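Local coordinates for protein phosphoserine phosphatase RsbX (Bacillus subtilis, PDB 3W42) that dephosphorylates the stressosome protein RsbS as a manganese-binding PPM-type serine phosphatase, and so holds down the activity of sigma-B, at residues 39-44 with 90-95; 103-108 with 138-143; 111-116 with 150-155; 158-163 with 178-183. One frame throughout, in Å; residues are numbered along the deposited sequence.

Interaction 1 of 4, residues 39-44 with 90-95; sequences ICAVAD and ASILKI
Four backbone hydrogen bonds join two antiparallel strands here, two in each of the hydrogen-bonded pairs Cys40–Leu93 and Val42–Ser91. The straightest runs from Leu93 N to Cys40 O, 2.9 Å long with 177° at the hydrogen. Between these pairs the CA-H groups also lean on the carbonyls, Ala41 CA lying 3.1 Å from Ser91 O.

The side chains of Ile39, Ala41, Ala43, Ala90, Ile92 and Lys94 share one face of the sheet. Methyl meets methyl where Ala43 CB lies 3.9 Å from Ala90 CB, and such small residues let helix 49-65, through Ser56 and Ile59, come down close on Ala43. Farther along, Ile39 holds CG1 anti to its backbone N (chi1 -170°), so that CD1 runs beside the aliphatic stem of Lys94, 3.7 Å from its CG. The lysine chain then bends at chi3 and chi4, and NZ is hydrogen-bonded to Ala67 O.

On the other face, which looks into the sandwich, Cys40 SG sits between its own N and carbonyl carbon and rests 3.9 Å from Leu93 CB. Ile153 and Phe151 of the facing sheet pack against Cys40, Val42 and Leu93. Ser91 is the polar residue on this buried face, its OG satisfied by hydrogen bonds with Ser106 and Tyr104.

At the end of strand 37-45, Asp44 turns its carboxylate away from strand 88-96, and OD2 binds the manganese together with Asp156 and Asp189. Asp27 brings yet another carboxylate close to Asp44 OD1, a crowding of negative charge that the bound cation probably relieves.

Interaction 2 of 4, residues 103-108 with 138-143; sequences TYCSVG and YKTHTA
Tyr104 and His141 form a hydrogen-bonded antiparallel pair that carries both direct backbone hydrogen bonds of the contact. His141 N gives the straighter one, 2.9 Å to Tyr104 O at 169°, while the return bond from Tyr104 N to His141 O is bent to 143°. Farther along, the strands diverge and two waters take over. One accepts from Ser106 N and donates to Lys139 O; the other accepts from Lys139 N at 2.9 Å and donates to Ser106 O, so the backbone pairing is continued through solvent.

Thr103 and Thr142 lie side by side, with Thr103 CG2 3.5 Å from Thr142 OG1, beta-branched residues well suited to extended backbone. Cys105, its SG anti to the backbone N (chi1 -172°), reaches Tyr138: the sulfur is 3.8 Å from Tyr138 CB and meets the ring obliquely. Val107 comes in at the ring's edge, CG2 4.0 Å from Tyr138 CD1, the two side chains crossing at about a right angle.

Tyr138 and Thr140 turn to helix 71-81, where their hydroxyls bond Glu76 and Glu72. On the other face Tyr104 meets the ring of Phe112 and His141 stacks on Phe122; strand 140-144 is the outermost of this five-stranded sheet, beyond strand 101-107.

Interaction 3 of 4, residues 111-116 with 150-155; sequences RFILHS and KFIIHT
Phe112 and Phe151 make the dense part of this contact, on the face that also carries Leu114 and Ile153. With CG anti to its backbone N (chi1 173°), Phe112 reaches across the strand boundary and turns its ring edge to the face of Phe151 in an offset edge-to-face pair, centroids 5.9 Å apart and planes at 74°. Phe112 CE1 lies 3.8 Å from Phe151 CB, and CD1 is 3.6 Å from Ile153 CG1. Flat rings and branched chains fill this interior because Ile153 and Phe151 there face strand 37-45 of the other sheet. These are two neighbouring antiparallel strands of the six-stranded sheet in the alpha-beta-beta-alpha sandwich of PPM phosphatases, and six backbone bonds tie them, the shortest from His115 N to Lys150 O at 2.8 Å.

The opposite face, towards helix 163-169, mixes apolar and polar groups. Ile113 CD1 still packs 3.8 Å from Ile152 CG2. Beside it, Arg111 lays CB over one face of the His154 imidazole, then bends away until NH2 bonds Pro124 O. ND1 holds that ring by donating to Thr155 O, 2.9 Å away in the imidazole plane, though it stands above Thr155's carbonyl plane. Partly exposed Lys150 carries NZ to the carbonyls of Leu167 and Gly170, touching His115 more loosely, CE 4.4 Å from CD2.

Interaction 4 of 4, residues 158-163 with 178-183; sequences LNVPDI and NSLKMY
Leu158 opens the loop with CG anti to its backbone N (chi1 -178°), which brings CD1 to within 3.7 Å of Tyr183 CB; it also packs against Leu191 and Tyr193 of strand 191-198. Asn159 contributes through its backbone. A single water accepts from Asn159 N and donates 2.8 Å to Tyr183 O, and Asn159 O approaches Tyr183 CD1 to 3.3 Å.

Val160 makes the central contact. Its CG2 sits over one face of the Tyr183 ring in a CH-pi contact, 3.8 Å from the centroid and 20° off the normal, and also reaches Leu180 CD2. Met182 CG covers the opposite face, so the ring is clasped between two aliphatic groups. Pro161 follows, laying CD obliquely 3.7 Å from Tyr183 CE1; its rigid ring suits a turn just ahead of a helix. Asp162 is the N-cap of helix 163-169, its side chain taking a backbone N just past the segment. Ile163 then brings CD1 to 3.8 Å from Leu180 CD2, both residues resting on Ile152.

With no direct hydrogen bond between this loop and the 3-10 turn that follows helix 173-179, the join depends on apolar fit round the tyrosine ring, while the water satisfies Asn159 N and Tyr183 O.

Interactions 1 and 2 belong to one sheet, where strands 88-96 and 101-107 are neighbours and Ser91 OG meets Ser106 OG at 2.9 Å. Interaction 3 lies in the other sheet and closes the sandwich over interaction 1, with Val42 CG1 3.4 Å from Thr155 CG2 and Leu93 CD1 3.8 Å from Phe112 CZ. On the outer side of that sheet interaction 4 packs on Ile152, whose CD1 is 3.8 Å from Leu158 CD2. Interaction 1 supplies Asp44 to the manganese; the side chains of His154 and Leu158 each lie about 9 Å from the ion, and that of Ser106 about 13 Å.

Interaction 1 of 4, residues 39-44 with 90-95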
loop_
_atom_site.group_PDB
_atom_site.type_symbol
_atom_site.label_atom_id
_atom_site.label_comp_id
_atom_site.label_asym_id
_atom_site.label_seq_id
_atom_site.Cartn_x
_atom_site.Cartn_y
_atom_site.Cartn_z
ATOM N N ILE A 39 8.704 6.412 -0.302
ATOM C CA ILE A 39 7.467 6.372 -1.034
ATOM C C ILE A 39 7.082 4.936 -1.242
ATOM O O ILE A 39 7.912 4.030 -1.422
ATOM C CB ILE A 39 7.521 7.064 -2.350
ATOM C CG1 ILE A 39 6.102 7.182 -2.912
ATOM C CG2 ILE A 39 8.470 6.377 -3.318
ATOM C CD1 ILE A 39 5.968 8.218 -3.936
ATOM N N CYS A 40 5.804 4.706 -1.158
ATOM C CA CYS A 40 5.298 3.352 -1.464
ATOM C C CYS A 40 3.878 3.462 -1.976
ATOM O O CYS A 40 3.160 4.421 -1.802
ATOM C CB CYS A 40 5.476 2.294 -0.427
ATOM S SG CYS A 40 4.430 2.689 1.011
ATOM N N ALA A 41 3.520 2.451 -2.745
ATOM C CA ALA A 41 2.198 2.372 -3.342
ATOM C C ALA A 41 1.824 0.932 -3.538
ATOM O O ALA A 41 2.691 0.092 -3.819
ATOM C CB ALA A 41 2.145 3.107 -4.650
ATOM N N VAL A 42 0.549 0.660 -3.480
ATOM C CA VAL A 42 -0.050 -0.638 -3.755
ATOM C C VAL A 42 -1.249 -0.410 -4.634
ATOM O O VAL A 42 -2.055 0.506 -4.345
ATOM C CB VAL A 42 -0.413 -1.404 -2.455
ATOM C CG1 VAL A 42 -1.108 -2.718 -2.779
ATOM C CG2 VAL A 42 0.854 -1.606 -1.574
ATOM N N ALA A 43 -1.438 -1.224 -5.653
ATOM C CA ALA A 43 -2.549 -1.117 -6.548
ATOM C C ALA A 43 -3.095 -2.468 -6.943
ATOM O O ALA A 43 -2.342 -3.450 -7.009
ATOM C CB ALA A 43 -2.141 -0.312 -7.827
ATOM N N ASP A 44 -4.386 -2.521 -7.222
ATOM C CA ASP A 44 -5.078 -3.748 -7.649
ATOM C C ASP A 44 -5.828 -3.406 -8.934
ATOM O O ASP A 44 -6.778 -2.617 -8.930
ATOM C CB ASP A 44 -6.022 -4.201 -6.521
ATOM C CG ASP A 44 -6.756 -5.493 -6.801
ATOM O OD1 ASP A 44 -6.674 -5.972 -7.964
ATOM O OD2 ASP A 44 -7.419 -6.031 -5.862
ATOM N N ALA A 90 -6.004 1.990 -5.745
ATOM C CA ALA A 90 -4.619 2.258 -5.416
ATOM C C ALA A 90 -4.518 3.163 -4.193
ATOM O O ALA A 90 -5.400 3.975 -3.926
ATOM C CB ALA A 90 -3.922 2.983 -6.578
ATOM N N SER A 91 -3.394 3.036 -3.515
ATOM C CA SER A 91 -3.030 3.814 -2.352
ATOM C C SER A 91 -1.609 4.203 -2.451
ATOM O O SER A 91 -0.732 3.401 -2.819
ATOM C CB SER A 91 -3.233 3.024 -1.097
ATOM O OG SER A 91 -4.628 2.685 -0.991
ATOM N N ILE A 92 -1.296 5.481 -2.125
ATOM C CA ILE A 92 0.037 6.035 -2.211
ATOM C C ILE A 92 0.381 6.719 -0.889
ATOM O O ILE A 92 -0.393 7.513 -0.360
ATOM C CB ILE A 92 0.160 7.067 -3.334
ATOM C CG1 ILE A 92 -0.236 6.406 -4.672
ATOM C CG2 ILE A 92 1.623 7.541 -3.493
ATOM C CD1 ILE A 92 -0.177 7.389 -5.887
ATOM N N LEU A 93 1.538 6.361 -0.323
ATOM C CA LEU A 93 2.026 6.827 0.962
ATOM C C LEU A 93 3.410 7.414 0.786
ATOM O O LEU A 93 4.301 6.766 0.227
ATOM C CB LEU A 93 2.085 5.661 1.927
ATOM C CG LEU A 93 2.661 5.910 3.319
ATOM C CD1 LEU A 93 1.806 6.894 4.116
ATOM C CD2 LEU A 93 2.839 4.627 4.092
ATOM N N LYS A 94 3.646 8.595 1.336
ATOM C CA LYS A 94 4.977 9.190 1.450
ATOM C C LYS A 94 5.255 9.480 2.908
ATOM O O LYS A 94 4.358 9.867 3.661
ATOM C CB LYS A 94 5.097 10.457 0.608
ATOM C CG LYS A 94 5.259 10.201 -0.903
ATOM C CD LYS A 94 5.167 11.461 -1.763
ATOM C CE LYS A 94 6.250 12.494 -1.438
ATOM N NZ LYS A 94 7.549 12.171 -1.981
ATOM N N ILE A 95 6.505 9.309 3.309
ATOM C CA ILE A 95 6.951 9.549 4.678
ATOM C C ILE A 95 8.202 10.382 4.650
ATOM O O ILE A 95 9.147 10.071 3.950
ATOM C CB ILE A 95 7.164 8.266 5.476
ATOM C CG1 ILE A 95 5.976 7.328 5.376
ATOM C CG2 ILE A 95 7.572 8.648 6.885
ATOM C CD1 ILE A 95 6.125 5.974 6.110
#

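Interaction 2 of 4, residues 103-108 with 138-143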
loop_
_atom_site.group_PDB
_atom_site.type_symbol
_atom_site.label_atom_id
_atom_site.label_comp_id
_atom_site.label_asym_id
_atom_site.label_seq_id
_atom_site.Cartn_x
_atom_site.Cartn_y
_atom_site.Cartn_z
ATOM N N THR A 103 2.086 11.469 4.389
ATOM C CA THR A 103 1.028 11.976 3.563
ATOM C C THR A 103 0.461 10.734 2.785
ATOM O O THR A 103 1.213 9.842 2.378
ATOM C CB THR A 103 1.485 13.019 2.614
ATOM O OG1 THR A 103 2.650 12.620 1.897
ATOM C CG2 THR A 103 1.726 14.374 3.305
ATOM N N TYR A 104 -0.836 10.711 2.597
ATOM C CA TYR A 104 -1.525 9.546 2.070
ATOM C C TYR A 104 -2.676 9.940 1.219
ATOM O O TYR A 104 -3.492 10.809 1.594
ATOM C CB TYR A 104 -2.046 8.680 3.268
ATOM C CG TYR A 104 -2.789 7.447 2.865
ATOM C CD1 TYR A 104 -2.087 6.358 2.312
ATOM C CD2 TYR A 104 -4.169 7.368 2.953
ATOM C CE1 TYR A 104 -2.777 5.205 1.938
ATOM C CE2 TYR A 104 -4.857 6.212 2.549
ATOM C CZ TYR A 104 -4.134 5.142 2.047
ATOM O OH TYR A 104 -4.749 3.987 1.637
ATOM N N CYS A 105 -2.830 9.289 0.061
ATOM C CA CYS A 105 -3.957 9.513 -0.815
ATOM C C CYS A 105 -4.306 8.185 -1.456
ATOM O O CYS A 105 -3.428 7.439 -1.883
ATOM C CB CYS A 105 -3.669 10.562 -1.835
ATOM S SG CYS A 105 -5.047 11.114 -2.842
ATOM N N SER A 106 -5.604 7.911 -1.585
ATOM C CA SER A 106 -6.114 6.626 -2.045
ATOM C C SER A 106 -7.428 6.797 -2.760
ATOM O O SER A 106 -8.239 7.678 -2.405
ATOM C CB SER A 106 -6.271 5.759 -0.805
ATOM O OG SER A 106 -6.826 4.501 -1.088
ATOM N N VAL A 107 -7.691 5.901 -3.724
ATOM C CA VAL A 107 -9.041 5.708 -4.264
ATOM C C VAL A 107 -9.263 4.195 -4.377
ATOM O O VAL A 107 -8.454 3.511 -4.997
ATOM C CB VAL A 107 -9.246 6.372 -5.627
ATOM C CG1 VAL A 107 -10.625 6.062 -6.187
ATOM C CG2 VAL A 107 -9.030 7.914 -5.510
ATOM N N GLY A 108 -10.352 3.718 -3.794
ATOM C CA GLY A 108 -10.688 2.329 -3.895
ATOM C C GLY A 108 -10.462 1.561 -2.634
ATOM O O GLY A 108 -10.546 2.086 -1.530
ATOM N N TYR A 138 -9.891 14.113 -4.832
ATOM C CA TYR A 138 -9.025 13.361 -3.949
ATOM C C TYR A 138 -9.056 13.936 -2.525
ATOM O O TYR A 138 -9.291 15.142 -2.309
ATOM C CB TYR A 138 -7.587 13.461 -4.478
ATOM C CG TYR A 138 -7.426 12.891 -5.856
ATOM C CD1 TYR A 138 -7.625 11.566 -6.061
ATOM C CD2 TYR A 138 -7.141 13.695 -6.964
ATOM C CE1 TYR A 138 -7.398 11.058 -7.298
ATOM C CE2 TYR A 138 -7.036 13.166 -8.229
ATOM C CZ TYR A 138 -7.114 11.858 -8.377
ATOM O OH TYR A 138 -6.982 11.300 -9.619
ATOM N N LYS A 139 -8.780 13.072 -1.585
ATOM C CA LYS A 139 -8.618 13.419 -0.189
ATOM C C LYS A 139 -7.161 13.088 0.186
ATOM O O LYS A 139 -6.737 11.956 -0.055
ATOM C CB LYS A 139 -9.669 12.658 0.652
ATOM C CG LYS A 139 -9.484 12.608 2.053
ATOM C CD LYS A 139 -9.536 13.998 2.617
ATOM C CE LYS A 139 -9.345 13.955 4.145
ATOM N NZ LYS A 139 -9.502 15.294 4.785
ATOM N N THR A 140 -6.366 14.014 0.576
ATOM C CA THR A 140 -5.058 13.732 1.065
ATOM C C THR A 140 -5.013 13.903 2.551
ATOM O O THR A 140 -5.442 14.953 3.088
ATOM C CB THR A 140 -4.027 14.629 0.376
ATOM O OG1 THR A 140 -4.022 14.326 -1.017
ATOM C CG2 THR A 140 -2.610 14.391 1.011
ATOM N N HIS A 141 -4.444 12.951 3.252
ATOM C CA HIS A 141 -4.228 13.031 4.716
ATOM C C HIS A 141 -2.789 13.345 4.976
ATOM O O HIS A 141 -1.874 12.774 4.373
ATOM C CB HIS A 141 -4.566 11.695 5.422
ATOM C CG HIS A 141 -4.534 11.696 6.941
ATOM N ND1 HIS A 141 -5.577 12.202 7.663
ATOM C CD2 HIS A 141 -3.635 11.219 7.850
ATOM C CE1 HIS A 141 -5.319 12.066 8.956
ATOM N NE2 HIS A 141 -4.171 11.443 9.099
ATOM N N THR A 142 -2.559 14.263 5.890
ATOM C CA THR A 142 -1.221 14.642 6.355
ATOM C C THR A 142 -1.212 14.550 7.871
ATOM O O THR A 142 -2.059 15.164 8.495
ATOM C CB THR A 142 -0.896 16.127 5.922
ATOM O OG1 THR A 142 -1.044 16.234 4.507
ATOM C CG2 THR A 142 0.488 16.553 6.373
ATOM N N ALA A 143 -0.282 13.827 8.465
ATOM C CA ALA A 143 -0.223 13.676 9.887
ATOM C C ALA A 143 1.184 13.375 10.335
ATOM O O ALA A 143 1.996 12.869 9.612
ATOM C CB ALA A 143 -1.200 12.624 10.364
HETATM O O HOH W 1 -7.638 9.302 0.058
HETATM O O HOH W 2 -9.103 10.344 -2.520
#

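Interaction 3 of 4, residues 111-116 with 150-155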
loop_
_atom_site.group_PDB
_atom_site.type_symbol
_atom_site.label_atom_id
_atom_site.label_comp_id
_atom_site.label_asym_id
_atom_site.label_seq_id
_atom_site.Cartn_x
_atom_site.Cartn_y
_atom_site.Cartn_z
ATOM N N ARG A 111 -6.346 -0.854 1.420
ATOM C CA ARG A 111 -6.491 -0.322 2.768
ATOM C C ARG A 111 -5.152 0.034 3.391
ATOM O O ARG A 111 -4.140 -0.595 3.105
ATOM C CB ARG A 111 -7.193 -1.317 3.639
ATOM C CG ARG A 111 -8.608 -1.811 3.135
ATOM C CD ARG A 111 -9.519 -0.715 2.814
ATOM N NE ARG A 111 -9.890 0.084 3.963
ATOM C CZ ARG A 111 -10.867 -0.196 4.837
ATOM N NH1 ARG A 111 -11.690 -1.238 4.586
ATOM N NH2 ARG A 111 -11.070 0.599 5.886
ATOM N N PHE A 112 -5.170 1.023 4.255
ATOM C CA PHE A 112 -4.014 1.482 4.989
ATOM C C PHE A 112 -4.409 1.633 6.446
ATOM O O PHE A 112 -5.436 2.245 6.776
ATOM C CB PHE A 112 -3.551 2.859 4.452
ATOM C CG PHE A 112 -2.468 3.547 5.219
ATOM C CD1 PHE A 112 -1.297 2.922 5.629
ATOM C CD2 PHE A 112 -2.544 4.928 5.458
ATOM C CE1 PHE A 112 -0.290 3.635 6.245
ATOM C CE2 PHE A 112 -1.557 5.641 6.073
ATOM C CZ PHE A 112 -0.404 4.998 6.489
ATOM N N ILE A 113 -3.594 1.051 7.337
ATOM C CA ILE A 113 -3.788 1.141 8.764
ATOM C C ILE A 113 -2.454 1.471 9.398
ATOM O O ILE A 113 -1.480 0.736 9.159
ATOM C CB ILE A 113 -4.341 -0.242 9.371
ATOM C CG1 ILE A 113 -5.623 -0.699 8.654
ATOM C CG2 ILE A 113 -4.545 -0.015 10.868
ATOM C CD1 ILE A 113 -5.435 -1.566 7.464
ATOM N N LEU A 114 -2.384 2.528 10.179
ATOM C CA LEU A 114 -1.172 2.907 10.925
ATOM C C LEU A 114 -1.538 2.898 12.405
ATOM O O LEU A 114 -2.434 3.588 12.848
ATOM C CB LEU A 114 -0.609 4.223 10.431
ATOM C CG LEU A 114 0.724 4.691 11.114
ATOM C CD1 LEU A 114 1.646 5.437 10.094
ATOM C CD2 LEU A 114 0.486 5.436 12.422
ATOM N N HIS A 115 -0.832 2.059 13.156
ATOM C CA HIS A 115 -1.018 1.831 14.596
ATOM C C HIS A 115 0.052 2.580 15.336
ATOM O O HIS A 115 1.216 2.416 15.088
ATOM C CB HIS A 115 -0.841 0.312 14.921
ATOM C CG HIS A 115 -0.851 0.002 16.397
ATOM N ND1 HIS A 115 -1.981 -0.057 17.170
ATOM C CD2 HIS A 115 0.169 -0.101 17.262
ATOM C CE1 HIS A 115 -1.667 -0.223 18.439
ATOM N NE2 HIS A 115 -0.341 -0.209 18.521
ATOM N N SER A 116 -0.388 3.397 16.300
ATOM C CA SER A 116 0.444 4.211 17.152
ATOM C C SER A 116 0.672 3.481 18.479
ATOM O O SER A 116 -0.279 2.920 19.009
ATOM C CB SER A 116 -0.377 5.505 17.366
ATOM O OG SER A 116 0.384 6.414 18.111
ATOM N N LYS A 150 3.557 1.323 13.565
ATOM C CA LYS A 150 3.617 0.196 12.651
ATOM C C LYS A 150 2.426 0.302 11.682
ATOM O O LYS A 150 1.322 0.652 12.133
ATOM C CB LYS A 150 3.557 -1.135 13.401
ATOM C CG LYS A 150 4.788 -1.408 14.212
ATOM C CD LYS A 150 4.711 -2.500 15.245
ATOM C CE LYS A 150 4.058 -1.980 16.527
ATOM N NZ LYS A 150 3.804 -3.014 17.496
ATOM N N PHE A 151 2.611 -0.003 10.412
ATOM C CA PHE A 151 1.566 0.164 9.447
ATOM C C PHE A 151 1.491 -1.004 8.471
ATOM O O PHE A 151 2.492 -1.712 8.258
ATOM C CB PHE A 151 1.610 1.485 8.720
ATOM C CG PHE A 151 2.782 1.661 7.769
ATOM C CD1 PHE A 151 2.722 1.158 6.495
ATOM C CD2 PHE A 151 3.930 2.322 8.167
ATOM C CE1 PHE A 151 3.870 1.335 5.607
ATOM C CE2 PHE A 151 5.005 2.482 7.273
ATOM C CZ PHE A 151 4.966 2.000 6.018
ATOM N N ILE A 152 0.368 -1.114 7.808
ATOM C CA ILE A 152 0.177 -1.991 6.667
ATOM C C ILE A 152 -0.598 -1.281 5.593
ATOM O O ILE A 152 -1.546 -0.517 5.894
ATOM C CB ILE A 152 -0.511 -3.299 7.088
ATOM C CG1 ILE A 152 -0.524 -4.344 5.943
ATOM C CG2 ILE A 152 -1.932 -3.073 7.605
ATOM C CD1 ILE A 152 -1.052 -5.726 6.361
ATOM N N ILE A 153 -0.276 -1.551 4.349
ATOM C CA ILE A 153 -1.100 -1.251 3.176
ATOM C C ILE A 153 -1.393 -2.574 2.503
ATOM O O ILE A 153 -0.430 -3.325 2.249
ATOM C CB ILE A 153 -0.412 -0.313 2.172
ATOM C CG1 ILE A 153 -0.028 1.015 2.850
ATOM C CG2 ILE A 153 -1.300 -0.047 0.986
ATOM C CD1 ILE A 153 0.922 1.879 1.963
ATOM N N HIS A 154 -2.639 -2.908 2.205
ATOM C CA HIS A 154 -2.934 -4.225 1.622
ATOM C C HIS A 154 -4.054 -4.190 0.626
ATOM O O HIS A 154 -5.026 -3.398 0.739
ATOM C CB HIS A 154 -3.235 -5.235 2.720
ATOM C CG HIS A 154 -4.500 -5.042 3.479
ATOM N ND1 HIS A 154 -5.715 -5.488 3.004
ATOM C CD2 HIS A 154 -4.787 -4.502 4.697
ATOM C CE1 HIS A 154 -6.658 -5.202 3.925
ATOM N NE2 HIS A 154 -6.112 -4.608 4.964
ATOM N N THR A 155 -3.981 -5.049 -0.377
ATOM C CA THR A 155 -5.066 -5.281 -1.292
ATOM C C THR A 155 -6.189 -6.105 -0.643
ATOM O O THR A 155 -6.014 -6.717 0.429
ATOM C CB THR A 155 -4.595 -5.859 -2.632
ATOM O OG1 THR A 155 -4.044 -7.149 -2.372
ATOM C CG2 THR A 155 -3.613 -4.956 -3.351
#

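Interaction 4 of 4, residues 158-163 with 178-183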
loop_
_atom_site.group_PDB
_atom_site.type_symbol
_atom_site.label_atom_id
_atom_site.label_comp_id
_atom_site.label_asym_id
_atom_site.label_seq_id
_atom_site.Cartn_x
_atom_site.Cartn_y
_atom_site.Cartn_z
ATOM N N LEU A 158 -6.163 -9.760 1.109
ATOM C CA LEU A 158 -5.900 -9.988 2.501
ATOM C C LEU A 158 -7.180 -9.578 3.281
ATOM O O LEU A 158 -7.562 -8.429 3.309
ATOM C CB LEU A 158 -4.746 -9.134 2.995
ATOM C CG LEU A 158 -4.384 -9.352 4.454
ATOM C CD1 LEU A 158 -3.878 -10.686 4.770
ATOM C CD2 LEU A 158 -3.389 -8.301 4.909
ATOM N N ASN A 159 -7.800 -10.601 3.905
ATOM C CA ASN A 159 -9.061 -10.454 4.615
ATOM C C ASN A 159 -8.820 -10.923 6.059
ATOM O O ASN A 159 -8.718 -12.091 6.362
ATOM C CB ASN A 159 -10.144 -11.292 3.962
ATOM C CG ASN A 159 -11.494 -11.111 4.613
ATOM O OD1 ASN A 159 -11.681 -10.249 5.513
ATOM N ND2 ASN A 159 -12.467 -11.920 4.169
ATOM N N VAL A 160 -8.751 -9.941 6.956
ATOM C CA VAL A 160 -8.364 -10.160 8.362
ATOM C C VAL A 160 -9.365 -9.540 9.282
ATOM O O VAL A 160 -9.743 -8.397 9.085
ATOM C CB VAL A 160 -6.951 -9.472 8.649
ATOM C CG1 VAL A 160 -6.596 -9.636 10.135
ATOM C CG2 VAL A 160 -5.928 -10.060 7.775
ATOM N N PRO A 161 -9.845 -10.231 10.308
ATOM C CA PRO A 161 -10.893 -9.636 11.187
ATOM C C PRO A 161 -10.453 -8.373 11.923
ATOM O O PRO A 161 -11.214 -7.472 12.009
ATOM C CB PRO A 161 -11.254 -10.761 12.148
ATOM C CG PRO A 161 -10.897 -11.996 11.444
ATOM C CD PRO A 161 -9.653 -11.652 10.587
ATOM N N ASP A 162 -9.276 -8.355 12.465
ATOM C CA ASP A 162 -8.795 -7.350 13.329
ATOM C C ASP A 162 -7.345 -7.015 13.078
ATOM O O ASP A 162 -6.430 -7.358 13.831
ATOM C CB ASP A 162 -9.003 -7.732 14.799
ATOM C CG ASP A 162 -8.585 -6.700 15.805
ATOM O OD1 ASP A 162 -8.296 -5.556 15.451
ATOM O OD2 ASP A 162 -8.729 -6.997 17.033
ATOM N N ILE A 163 -7.077 -6.338 11.967
ATOM C CA ILE A 163 -5.711 -6.026 11.587
ATOM C C ILE A 163 -4.932 -5.269 12.600
ATOM O O ILE A 163 -3.738 -5.445 12.769
ATOM C CB ILE A 163 -5.685 -5.386 10.179
ATOM C CG1 ILE A 163 -4.297 -5.263 9.587
ATOM C CG2 ILE A 163 -6.366 -3.977 10.208
ATOM C CD1 ILE A 163 -3.651 -6.551 9.403
ATOM N N ASN A 178 4.419 -12.944 9.769
ATOM C CA ASN A 178 4.159 -14.296 10.203
ATOM C C ASN A 178 2.822 -14.407 10.912
ATOM O O ASN A 178 2.091 -15.417 10.784
ATOM C CB ASN A 178 5.330 -14.811 11.016
ATOM C CG ASN A 178 6.579 -15.080 10.189
ATOM O OD1 ASN A 178 7.709 -15.065 10.758
ATOM N ND2 ASN A 178 6.435 -15.250 8.890
ATOM N N SER A 179 2.444 -13.354 11.656
ATOM C CA SER A 179 1.158 -13.300 12.356
ATOM C C SER A 179 -0.029 -13.402 11.414
ATOM O O SER A 179 -1.116 -13.870 11.814
ATOM C CB SER A 179 1.107 -11.983 13.125
ATOM O OG SER A 179 -0.004 -11.853 13.951
ATOM N N LEU A 180 0.139 -12.956 10.176
ATOM C CA LEU A 180 -0.897 -12.958 9.146
ATOM C C LEU A 180 -0.925 -14.195 8.299
ATOM O O LEU A 180 -1.754 -14.286 7.392
ATOM C CB LEU A 180 -0.661 -11.719 8.216
ATOM C CG LEU A 180 -0.831 -10.342 8.890
ATOM C CD1 LEU A 180 -0.324 -9.259 7.949
ATOM C CD2 LEU A 180 -2.212 -10.079 9.343
ATOM N N LYS A 181 -0.068 -15.188 8.587
ATOM C CA LYS A 181 0.083 -16.304 7.656
ATOM C C LYS A 181 -1.239 -17.024 7.429
ATOM O O LYS A 181 -1.465 -17.482 6.277
ATOM C CB LYS A 181 1.107 -17.272 8.209
ATOM C CG LYS A 181 1.199 -18.508 7.379
ATOM C CD LYS A 181 2.301 -19.421 7.672
ATOM C CE LYS A 181 2.316 -20.565 6.599
ATOM N NZ LYS A 181 1.190 -21.604 6.750
ATOM N N MET A 182 -2.130 -17.162 8.414
ATOM C CA MET A 182 -3.336 -17.935 8.201
ATOM C C MET A 182 -4.204 -17.369 7.117
ATOM O O MET A 182 -5.050 -18.062 6.576
ATOM C CB MET A 182 -4.104 -18.129 9.477
ATOM C CG MET A 182 -4.812 -16.881 9.998
ATOM S SD MET A 182 -6.201 -17.126 11.096
ATOM C CE MET A 182 -7.360 -17.911 9.952
ATOM N N TYR A 183 -4.083 -16.092 6.795
ATOM C CA TYR A 183 -4.894 -15.396 5.792
ATOM C C TYR A 183 -4.323 -15.501 4.411
ATOM O O TYR A 183 -4.897 -14.986 3.452
ATOM C CB TYR A 183 -5.069 -13.922 6.235
ATOM C CG TYR A 183 -5.491 -13.768 7.619
ATOM C CD1 TYR A 183 -6.733 -14.158 8.038
ATOM C CD2 TYR A 183 -4.589 -13.303 8.545
ATOM C CE1 TYR A 183 -7.150 -14.035 9.352
ATOM C CE2 TYR A 183 -4.931 -13.174 9.899
ATOM C CZ TYR A 183 -6.175 -13.580 10.295
ATOM O OH TYR A 183 -6.503 -13.425 11.632
HETATM O O HOH W 3 -7.036 -13.292 3.050
#